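Local atomic coordinates of importin-95 (Chaetomium thermophilum, PDB entry 4XRI), a protein that probably binds a small Ran-type GTPase and carries protein cargo into the nucleus as a flexible, HEAT-repeat transport receptor of the importin-beta family. Residues C480-A492 with A529-A541. The protein carries 2 engineered substitutions. Residues are numbered along the deposited sequence; the frame is centred on the assembly and turned at random.
Sequences CCWALMNIAERFA and AAYEVLSVFVQNA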
loop_
_atom_site.group_PDB
_atom_site.type_symbol
_atom_site.label_atom_id
_atom_site.label_comp_id
_atom_site.label_asym_id
_atom_site.label_seq_id
_atom_site.Cartn_x
_atom_site.Cartn_y
_atom_site.Cartn_z
ATOM N N CYS A 480 13.541 -18.033 8.412
ATOM C CA CYS A 480 13.896 -19.280 7.735
ATOM C C CYS A 480 12.934 -19.578 6.589
ATOM O O CYS A 480 13.354 -19.899 5.476
ATOM C CB CYS A 480 13.905 -20.448 8.727
ATOM S SG CYS A 480 15.328 -20.490 9.856
ATOM N N CYS A 481 11.642 -19.459 6.881
ATOM C CA CYS A 481 10.587 -19.642 5.888
ATOM C C CYS A 481 10.750 -18.699 4.693
ATOM O O CYS A 481 10.649 -19.125 3.539
ATOM C CB CYS A 481 9.209 -19.440 6.532
ATOM S SG CYS A 481 8.642 -20.827 7.551
ATOM N N TRP A 482 11.005 -17.423 4.977
ATOM C CA TRP A 482 11.188 -16.415 3.933
ATOM C C TRP A 482 12.370 -16.747 3.024
ATOM O O TRP A 482 12.267 -16.682 1.795
ATOM C CB TRP A 482 11.392 -15.026 4.544
ATOM C CG TRP A 482 11.567 -13.970 3.497
ATOM C CD1 TRP A 482 10.644 -13.586 2.573
ATOM C CD2 TRP A 482 12.732 -13.165 3.259
ATOM N NE1 TRP A 482 11.155 -12.596 1.773
ATOM C CE2 TRP A 482 12.435 -12.317 2.172
ATOM C CE3 TRP A 482 13.995 -13.080 3.855
ATOM C CZ2 TRP A 482 13.351 -11.393 1.672
ATOM C CZ3 TRP A 482 14.905 -12.158 3.354
ATOM C CH2 TRP A 482 14.577 -11.330 2.273
ATOM N N ALA A 483 13.489 -17.104 3.649
ATOM C CA ALA A 483 14.696 -17.497 2.931
ATOM C C ALA A 483 14.437 -18.724 2.060
ATOM O O ALA A 483 14.823 -18.760 0.891
ATOM C CB ALA A 483 15.830 -17.768 3.918
ATOM N N LEU A 484 13.773 -19.720 2.639
ATOM C CA LEU A 484 13.439 -20.956 1.932
ATOM C C LEU A 484 12.559 -20.721 0.704
ATOM O O LEU A 484 12.746 -21.356 -0.338
ATOM C CB LEU A 484 12.744 -21.932 2.883
ATOM C CG LEU A 484 13.654 -22.649 3.881
ATOM C CD1 LEU A 484 12.841 -23.529 4.811
ATOM C CD2 LEU A 484 14.684 -23.469 3.134
ATOM N N MET A 485 11.600 -19.808 0.838
ATOM C CA MET A 485 10.727 -19.433 -0.271
ATOM C C MET A 485 11.516 -18.804 -1.415
ATOM O O MET A 485 11.317 -19.149 -2.583
ATOM C CB MET A 485 9.639 -18.466 0.201
ATOM C CG MET A 485 8.480 -19.127 0.927
ATOM S SD MET A 485 7.066 -18.022 1.067
ATOM C CE MET A 485 7.765 -16.700 2.052
ATOM N N ASN A 486 12.406 -17.876 -1.067
ATOM C CA ASN A 486 13.312 -17.256 -2.032
ATOM C C ASN A 486 14.091 -18.291 -2.836
ATOM O O ASN A 486 14.170 -18.208 -4.058
ATOM C CB ASN A 486 14.292 -16.316 -1.322
ATOM C CG ASN A 486 13.662 -14.989 -0.947
ATOM O OD1 ASN A 486 12.740 -14.517 -1.612
ATOM N ND2 ASN A 486 14.164 -14.376 0.116
ATOM N N ILE A 487 14.658 -19.262 -2.130
ATOM C CA ILE A 487 15.433 -20.336 -2.741
ATOM C C ILE A 487 14.601 -21.163 -3.717
ATOM O O ILE A 487 15.042 -21.459 -4.830
ATOM C CB ILE A 487 16.017 -21.262 -1.666
ATOM C CG1 ILE A 487 17.064 -20.512 -0.843
ATOM C CG2 ILE A 487 16.617 -22.508 -2.293
ATOM C CD1 ILE A 487 17.407 -21.202 0.447
ATOM N N ALA A 488 13.396 -21.532 -3.290
ATOM C CA ALA A 488 12.478 -22.283 -4.138
ATOM C C ALA A 488 12.137 -21.500 -5.404
ATOM O O ALA A 488 12.008 -22.073 -6.487
ATOM C CB ALA A 488 11.212 -22.631 -3.371
ATOM N N GLU A 489 12.000 -20.187 -5.260
ATOM C CA GLU A 489 11.700 -19.313 -6.391
ATOM C C GLU A 489 12.885 -19.179 -7.343
ATOM O O GLU A 489 12.710 -19.135 -8.561
ATOM C CB GLU A 489 11.278 -17.927 -5.898
ATOM C CG GLU A 489 9.899 -17.880 -5.262
ATOM C CD GLU A 489 9.606 -16.541 -4.609
ATOM O OE1 GLU A 489 10.452 -15.628 -4.714
ATOM O OE2 GLU A 489 8.531 -16.405 -3.986
ATOM N N ARG A 490 14.089 -19.113 -6.782
ATOM C CA ARG A 490 15.291 -18.846 -7.568
ATOM C C ARG A 490 15.898 -20.099 -8.200
ATOM O O ARG A 490 16.595 -20.012 -9.210
ATOM C CB ARG A 490 16.342 -18.156 -6.696
ATOM C CG ARG A 490 15.913 -16.800 -6.160
ATOM C CD ARG A 490 15.690 -15.802 -7.278
ATOM N NE ARG A 490 14.930 -14.642 -6.820
ATOM C CZ ARG A 490 14.689 -13.567 -7.563
ATOM N NH1 ARG A 490 15.157 -13.499 -8.802
ATOM N NH2 ARG A 490 13.984 -12.559 -7.065
ATOM N N PHE A 491 15.648 -21.259 -7.603
ATOM C CA PHE A 491 16.181 -22.513 -8.131
ATOM C C PHE A 491 15.070 -23.382 -8.710
ATOM O O PHE A 491 15.026 -24.591 -8.481
ATOM C CB PHE A 491 16.935 -23.280 -7.044
ATOM C CG PHE A 491 18.175 -22.582 -6.557
ATOM C CD1 PHE A 491 19.410 -22.867 -7.115
ATOM C CD2 PHE A 491 18.105 -21.642 -5.542
ATOM C CE1 PHE A 491 20.551 -22.229 -6.670
ATOM C CE2 PHE A 491 19.242 -21.000 -5.092
ATOM C CZ PHE A 491 20.468 -21.293 -5.656
ATOM N N ALA A 492 14.183 -22.755 -9.474
ATOM C CA ALA A 492 12.996 -23.424 -9.994
ATOM C C ALA A 492 13.275 -24.183 -11.288
ATOM O O ALA A 492 12.547 -25.113 -11.639
ATOM C CB ALA A 492 11.884 -22.412 -10.213
ATOM N N ALA A 529 3.326 -19.887 8.054
ATOM C CA ALA A 529 4.532 -19.548 7.308
ATOM C C ALA A 529 5.108 -20.765 6.591
ATOM O O ALA A 529 5.565 -20.664 5.453
ATOM C CB ALA A 529 5.570 -18.942 8.230
ATOM N N ALA A 530 5.066 -21.915 7.261
ATOM C CA ALA A 530 5.618 -23.149 6.710
ATOM C C ALA A 530 4.749 -23.688 5.578
ATOM O O ALA A 530 5.257 -24.246 4.605
ATOM C CB ALA A 530 5.773 -24.195 7.803
ATOM N N TYR A 531 3.437 -23.522 5.715
ATOM C CA TYR A 531 2.507 -23.911 4.661
ATOM C C TYR A 531 2.759 -23.088 3.405
ATOM O O TYR A 531 2.692 -23.606 2.291
ATOM C CB TYR A 531 1.055 -23.746 5.122
ATOM C CG TYR A 531 0.458 -24.980 5.770
ATOM C CD1 TYR A 531 0.590 -26.235 5.185
ATOM C CD2 TYR A 531 -0.234 -24.888 6.970
ATOM C CE1 TYR A 531 0.045 -27.362 5.778
ATOM C CE2 TYR A 531 -0.784 -26.004 7.565
ATOM C CZ TYR A 531 -0.642 -27.239 6.968
ATOM O OH TYR A 531 -1.184 -28.354 7.563
ATOM N N GLU A 532 3.054 -21.805 3.592
ATOM C CA GLU A 532 3.374 -20.926 2.471
ATOM C C GLU A 532 4.621 -21.417 1.745
ATOM O O GLU A 532 4.676 -21.411 0.517
ATOM C CB GLU A 532 3.576 -19.485 2.942
ATOM C CG GLU A 532 3.594 -18.478 1.805
ATOM C CD GLU A 532 3.989 -17.082 2.255
ATOM O OE1 GLU A 532 4.439 -16.919 3.412
ATOM O OE2 GLU A 532 3.850 -16.142 1.444
ATOM N N VAL A 533 5.613 -21.850 2.518
ATOM C CA VAL A 533 6.838 -22.420 1.969
ATOM C C VAL A 533 6.523 -23.637 1.114
ATOM O O VAL A 533 6.991 -23.757 -0.021
ATOM C CB VAL A 533 7.823 -22.832 3.084
ATOM C CG1 VAL A 533 9.070 -23.455 2.474
ATOM C CG2 VAL A 533 8.184 -21.635 3.935
ATOM N N LEU A 534 5.721 -24.537 1.672
ATOM C CA LEU A 534 5.309 -25.750 0.983
ATOM C C LEU A 534 4.613 -25.430 -0.337
ATOM O O LEU A 534 4.842 -26.094 -1.349
ATOM C CB LEU A 534 4.390 -26.579 1.881
ATOM C CG LEU A 534 3.913 -27.920 1.321
ATOM C CD1 LEU A 534 5.097 -28.729 0.815
ATOM C CD2 LEU A 534 3.139 -28.694 2.374
ATOM N N SER A 535 3.767 -24.407 -0.314
ATOM C CA SER A 535 3.079 -23.954 -1.515
ATOM C C SER A 535 4.072 -23.552 -2.605
ATOM O O SER A 535 3.928 -23.946 -3.761
ATOM C CB SER A 535 2.152 -22.780 -1.190
ATOM O OG SER A 535 1.598 -22.234 -2.375
ATOM N N VAL A 536 5.074 -22.768 -2.224
ATOM C CA VAL A 536 6.058 -22.239 -3.163
ATOM C C VAL A 536 6.974 -23.341 -3.697
ATOM O O VAL A 536 7.372 -23.317 -4.864
ATOM C CB VAL A 536 6.905 -21.127 -2.503
ATOM C CG1 VAL A 536 8.041 -20.690 -3.412
ATOM C CG2 VAL A 536 6.022 -19.942 -2.142
ATOM N N PHE A 537 7.294 -24.309 -2.846
ATOM C CA PHE A 537 8.063 -25.474 -3.276
ATOM C C PHE A 537 7.310 -26.250 -4.353
ATOM O O PHE A 537 7.900 -26.708 -5.331
ATOM C CB PHE A 537 8.376 -26.389 -2.089
ATOM C CG PHE A 537 9.728 -26.151 -1.477
ATOM C CD1 PHE A 537 9.944 -25.075 -0.632
ATOM C CD2 PHE A 537 10.781 -27.009 -1.742
ATOM C CE1 PHE A 537 11.187 -24.858 -0.067
ATOM C CE2 PHE A 537 12.022 -26.800 -1.180
ATOM C CZ PHE A 537 12.227 -25.722 -0.343
ATOM N N VAL A 538 6.001 -26.383 -4.166
ATOM C CA VAL A 538 5.150 -27.082 -5.122
ATOM C C VAL A 538 5.065 -26.331 -6.442
ATOM O O VAL A 538 5.227 -26.922 -7.512
ATOM C CB VAL A 538 3.725 -27.285 -4.568
ATOM C CG1 VAL A 538 2.774 -27.705 -5.680
ATOM C CG2 VAL A 538 3.736 -28.313 -3.455
ATOM N N GLN A 539 4.804 -25.029 -6.355
ATOM C CA GLN A 539 4.695 -24.176 -7.537
ATOM C C GLN A 539 5.914 -24.304 -8.449
ATOM O O GLN A 539 5.783 -24.333 -9.673
ATOM C CB GLN A 539 4.513 -22.708 -7.131
ATOM C CG GLN A 539 3.209 -22.398 -6.417
ATOM C CD GLN A 539 3.120 -20.946 -5.987
ATOM O OE1 GLN A 539 3.899 -20.105 -6.436
ATOM N NE2 GLN A 539 2.173 -20.645 -5.106
ATOM N N ASN A 540 7.092 -24.391 -7.841
ATOM C CA ASN A 540 8.346 -24.401 -8.581
ATOM C C ASN A 540 8.946 -25.794 -8.750
ATOM O O ASN A 540 10.122 -25.934 -9.096
ATOM C CB ASN A 540 9.363 -23.498 -7.884
ATOM C CG ASN A 540 8.917 -22.052 -7.828
ATOM O OD1 ASN A 540 9.134 -21.290 -8.768
ATOM N ND2 ASN A 540 8.289 -21.665 -6.722
ATOM N N ALA A 541 8.141 -26.823 -8.508
ATOM C CA ALA A 541 8.623 -28.196 -8.587
ATOM C C ALA A 541 8.812 -28.633 -10.035
ATOM O O ALA A 541 8.091 -28.188 -10.927
ATOM C CB ALA A 541 7.660 -29.133 -7.873
HETATM O O HOH W 1 12.233 -25.019 -6.747
#
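Cys481, Met485, Ala488 and Ala492 meet Ala529, Val533, Val536 and Asn540 in the side-by-side packing of two parallel helices within the HEAT-repeat solenoid. The axes of the two short segments come to 8.8 Å at closest, 7° from parallel, and no direct hydrogen bond joins them, so apolar fit carries the interface. At one end Cys481 CB meets Val533 CG2 at 3.6 Å, while its sulfur lies against Ala529. Met485, bent at its last torsion, lays SD and CE across the Glu532 carboxylate roughly at a right angle, and the same sulfur touches Val536 CG2. Farther along, Ala488 CB sits over one face of the Phe537 ring, 4.1 Å from its centroid and 21° off the normal, a CH-pi contact; its other neighbour is Val536 CG1. Asn540 closes the far end: its CB meets Ala488 O at 3.3 Å and its OD1 meets Ala492 CB. Asn540 ND2 turns back to Val536 O (2.6 Å, N-H...O 162°), reaching that oxygen from the face opposite Asn540 N, which fixes the amide's rotation. With the amide gone, as in an alanine here, Val536 O would probably lose its second donor and a gap is likely to open beside Ala492 CB where OD1 now lies. A water lies 3.0 Å from Ala488 O and within donating distance of Asn540 O, and can bond to either one. Around this pair, helices 432-449 and 455-472 pack on helix 477-490, the first through Asn486 and both through Ile487, whereas helix 573-597 receives Tyr531 and Ser535 from helix 524-539.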